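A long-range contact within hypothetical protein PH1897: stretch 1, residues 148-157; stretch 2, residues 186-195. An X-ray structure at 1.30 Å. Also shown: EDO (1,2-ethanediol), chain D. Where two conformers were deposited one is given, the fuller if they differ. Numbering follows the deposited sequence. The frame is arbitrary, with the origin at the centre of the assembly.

Stretch 1 148-157: KPSISFYTKG
Stretch 2 (186-195) ALDAVVDIRN

Two neighbouring parallel strands run through roughly 150-154 and 189-193. Their N-to-C directions differ by 11°, and the axes come within 4.6 Å. Backbone angles are extended across 150-154 and 189-192, for example -93/136 at Ser152 and -143/126 at Phe153 in the first strand, and -132/120 at Val190 and -126/118 at Val191 in the second. Ile193, at -120/33, leaves the extended range. The register pairs Ser152 with Val190 (CA to CA 4.5 Å), Phe153 with Val191 (CA to CA 4.8 Å) and Tyr154 with Asp192 (CA to CA 4.5 Å).

The hydrogen bonds follow the parallel pattern, in which one residue bonds to two on the partner strand. Ser152 N donates to Ala189 O at 2.9 Å, and Ser152 O accepts from Val191 N at 2.8 Å. Tyr154 N donates to Val191 O at 2.8 Å, and Tyr154 O accepts from Ile193 N at 3.0 Å. Phe153 CA also lies 3.3 Å from Val191 O, a CA-H...O contact.

The pattern changes at Asp188. This residue, at -97/-24, breaks the extended run. Its N donates to Ser150 O at 2.8 Å. Its side chain points toward stretch 1, with chi1 m, and OD2 accepts from Ser150 N at 2.8 Å. A carboxylate thus takes the place of a backbone acceptor. Ala189 N, 3.7 Å from Ser150 O, is buried without a partner.

Ile151, Phe153, Ala189 and Val191 share one face. Ile151 (chi1 p, chi2 t) places CG2 3.7 Å from Ala189 CB and CD1 4.2 Å from Val191 CG2. Phe153 is t, with chi2 39°, and its CD1 lies 3.8 Å from CG1 of Val191, also t. Ile193 (p, t) brings CD1 to the Phe153 ring edge, 4.4 Å from CE1.

Ser152, Tyr154, Val190 and Asp192 point to the other face. Ser152 OG (chi1 t) is 4.0 Å from Val190 CG1, with Val190 also t. Leu187 (m, t) reaches Ser152 CB with CD1 at 4.0 Å. Tyr154 is m, with chi2 -104°. Asp192 OD2 lies over one face of the Tyr154 ring.

Asp192 (chi1 t) also holds Arg194 (m, t, m, chi4 171°) by a salt bridge, Arg194 NH2 to Asp192 OD2 at 2.8 Å. Arg194 NE donates to Asp192 OD1 at 3.1 Å. Tyr154 CD1 lies over one face of the guanidinium, 3.4 Å from Arg194 CZ.

One water bridges the stretches, accepting from Lys156 N at 2.9 Å and donating to Ile193 O at 2.8 Å.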

# COMPACT_ATOMS: atom_id res chain seq x y z
N LYS A 148 5.22 -4.02 19.40
CA LYS A 148 5.92 -2.90 18.79
C LYS A 148 4.98 -2.43 17.68
O LYS A 148 4.56 -3.22 16.83
CB LYS A 148 7.28 -3.34 18.24
CG LYS A 148 8.26 -2.19 18.12
CD LYS A 148 9.65 -2.68 17.77
CE LYS A 148 10.62 -1.52 17.72
NZ LYS A 148 12.01 -1.97 17.45
N PRO A 149 4.64 -1.14 17.69
CA PRO A 149 3.72 -0.56 16.70
C PRO A 149 4.02 -0.62 15.21
O PRO A 149 5.16 -0.68 14.78
CB PRO A 149 3.56 0.88 17.20
CG PRO A 149 4.89 1.17 17.82
CD PRO A 149 5.18 -0.10 18.58
N SER A 150 2.93 -0.61 14.45
CA SER A 150 2.96 -0.61 12.99
C SER A 150 2.35 0.74 12.66
O SER A 150 1.23 1.03 13.10
CB SER A 150 2.11 -1.73 12.42
OG SER A 150 2.62 -3.00 12.78
N ILE A 151 3.05 1.56 11.90
CA ILE A 151 2.54 2.89 11.60
C ILE A 151 2.67 3.31 10.15
O ILE A 151 3.43 2.73 9.38
CB ILE A 151 3.29 3.97 12.44
CG1 ILE A 151 4.71 4.18 11.90
CG2 ILE A 151 3.35 3.53 13.90
CD1 ILE A 151 5.41 5.42 12.45
N SER A 152 1.87 4.31 9.78
CA SER A 152 1.98 4.94 8.47
C SER A 152 2.92 6.11 8.79
O SER A 152 2.76 6.78 9.81
CB SER A 152 0.62 5.44 7.99
OG SER A 152 0.75 6.39 6.95
N PHE A 153 3.89 6.35 7.92
CA PHE A 153 4.88 7.40 8.17
C PHE A 153 5.29 8.14 6.91
O PHE A 153 5.70 7.53 5.92
CB PHE A 153 6.11 6.75 8.84
CG PHE A 153 7.19 7.72 9.25
CD1 PHE A 153 6.88 8.96 9.80
CD2 PHE A 153 8.53 7.34 9.16
CE1 PHE A 153 7.90 9.81 10.25
CE2 PHE A 153 9.54 8.19 9.61
CZ PHE A 153 9.22 9.42 10.15
N TYR A 154 5.16 9.47 6.97
CA TYR A 154 5.54 10.37 5.88
C TYR A 154 6.40 11.50 6.46
O TYR A 154 5.99 12.17 7.41
CB TYR A 154 4.31 11.04 5.25
CG TYR A 154 3.34 10.16 4.51
CD1 TYR A 154 3.33 10.13 3.11
CD2 TYR A 154 2.39 9.42 5.19
CE1 TYR A 154 2.37 9.41 2.42
CE2 TYR A 154 1.43 8.68 4.50
CZ TYR A 154 1.43 8.69 3.12
OH TYR A 154 0.47 8.00 2.42
N THR A 155 7.57 11.70 5.88
CA THR A 155 8.45 12.78 6.31
C THR A 155 9.37 13.17 5.16
O THR A 155 9.60 12.38 4.25
CB THR A 155 9.32 12.37 7.51
OG1 THR A 155 10.13 13.49 7.91
CG2 THR A 155 10.23 11.21 7.15
N LYS A 156 9.87 14.40 5.20
CA LYS A 156 10.77 14.90 4.18
C LYS A 156 12.19 14.80 4.71
O LYS A 156 13.16 14.93 3.95
CB LYS A 156 10.45 16.36 3.86
CG LYS A 156 9.06 16.60 3.28
CD LYS A 156 9.05 16.51 1.75
CE LYS A 156 9.43 15.12 1.25
NZ LYS A 156 9.47 15.07 -0.23
N GLY A 157 12.32 14.57 6.01
CA GLY A 157 13.63 14.50 6.62
C GLY A 157 14.01 13.15 7.17
O GLY A 157 13.51 12.11 6.72
N ALA A 186 -5.87 -1.60 12.06
CA ALA A 186 -4.89 -2.21 11.16
C ALA A 186 -3.52 -1.55 11.30
O ALA A 186 -2.53 -2.05 10.77
CB ALA A 186 -5.38 -2.11 9.72
N LEU A 187 -3.49 -0.42 12.01
CA LEU A 187 -2.27 0.34 12.28
C LEU A 187 -2.41 0.94 13.67
O LEU A 187 -3.52 1.10 14.17
CB LEU A 187 -2.09 1.49 11.27
CG LEU A 187 -1.78 1.14 9.82
CD1 LEU A 187 -1.82 2.41 8.98
CD2 LEU A 187 -0.42 0.45 9.73
N ASP A 188 -1.28 1.27 14.29
CA ASP A 188 -1.28 1.87 15.63
C ASP A 188 -1.16 3.39 15.56
O ASP A 188 -1.56 4.09 16.49
CB ASP A 188 -0.13 1.30 16.46
CG ASP A 188 -0.23 -0.19 16.63
OD1 ASP A 188 -1.13 -0.65 17.38
OD2 ASP A 188 0.58 -0.91 16.01
N ALA A 189 -0.60 3.90 14.47
CA ALA A 189 -0.44 5.34 14.31
C ALA A 189 -0.27 5.74 12.85
O ALA A 189 0.09 4.91 12.00
CB ALA A 189 0.76 5.84 15.12
N VAL A 190 -0.54 7.01 12.57
CA VAL A 190 -0.39 7.61 11.25
C VAL A 190 0.35 8.91 11.53
O VAL A 190 -0.13 9.77 12.28
CB VAL A 190 -1.75 7.92 10.60
CG1 VAL A 190 -1.53 8.65 9.28
CG2 VAL A 190 -2.51 6.63 10.35
N VAL A 191 1.52 9.04 10.92
CA VAL A 191 2.38 10.19 11.13
C VAL A 191 2.74 10.84 9.81
O VAL A 191 3.36 10.20 8.96
CB VAL A 191 3.67 9.76 11.85
CG1 VAL A 191 4.57 10.97 12.11
CG2 VAL A 191 3.34 9.04 13.14
N ASP A 192 2.34 12.09 9.62
CA ASP A 192 2.68 12.81 8.40
C ASP A 192 3.16 14.19 8.82
O ASP A 192 2.37 15.03 9.25
CB ASP A 192 1.47 12.94 7.48
CG ASP A 192 1.84 13.46 6.09
OD1 ASP A 192 2.74 14.32 6.00
OD2 ASP A 192 1.22 13.01 5.11
N ILE A 193 4.46 14.40 8.69
CA ILE A 193 5.06 15.67 9.09
C ILE A 193 5.75 16.37 7.92
O ILE A 193 6.74 17.08 8.10
CB ILE A 193 6.07 15.44 10.25
CG1 ILE A 193 7.14 14.42 9.84
CG2 ILE A 193 5.32 14.92 11.47
CD1 ILE A 193 8.17 14.14 10.92
N ARG A 194 5.19 16.19 6.73
CA ARG A 194 5.73 16.80 5.51
C ARG A 194 5.31 18.25 5.29
O ARG A 194 5.84 18.90 4.38
CB ARG A 194 5.27 16.00 4.29
CG ARG A 194 5.73 14.56 4.21
CD ARG A 194 5.11 13.90 2.99
NE ARG A 194 3.66 13.74 3.13
CZ ARG A 194 2.85 13.35 2.15
NH1 ARG A 194 3.35 13.08 0.95
NH2 ARG A 194 1.55 13.21 2.37
N ASN A 195 4.37 18.75 6.08
CA ASN A 195 3.85 20.10 5.90
C ASN A 195 3.29 20.14 4.47
O ASN A 195 3.41 21.13 3.76
CB ASN A 195 4.97 21.14 6.05
CG ASN A 195 4.44 22.54 6.27
OD1 ASN A 195 3.69 22.79 7.21
ND2 ASN A 195 4.83 23.46 5.39
C1 EDO D . 15.34 8.03 6.37
O1 EDO D . 15.68 8.51 7.67
C2 EDO D . 14.26 8.94 5.78
O2 EDO D . 13.11 8.93 6.63
O HOH W 1 9.18 16.75 6.78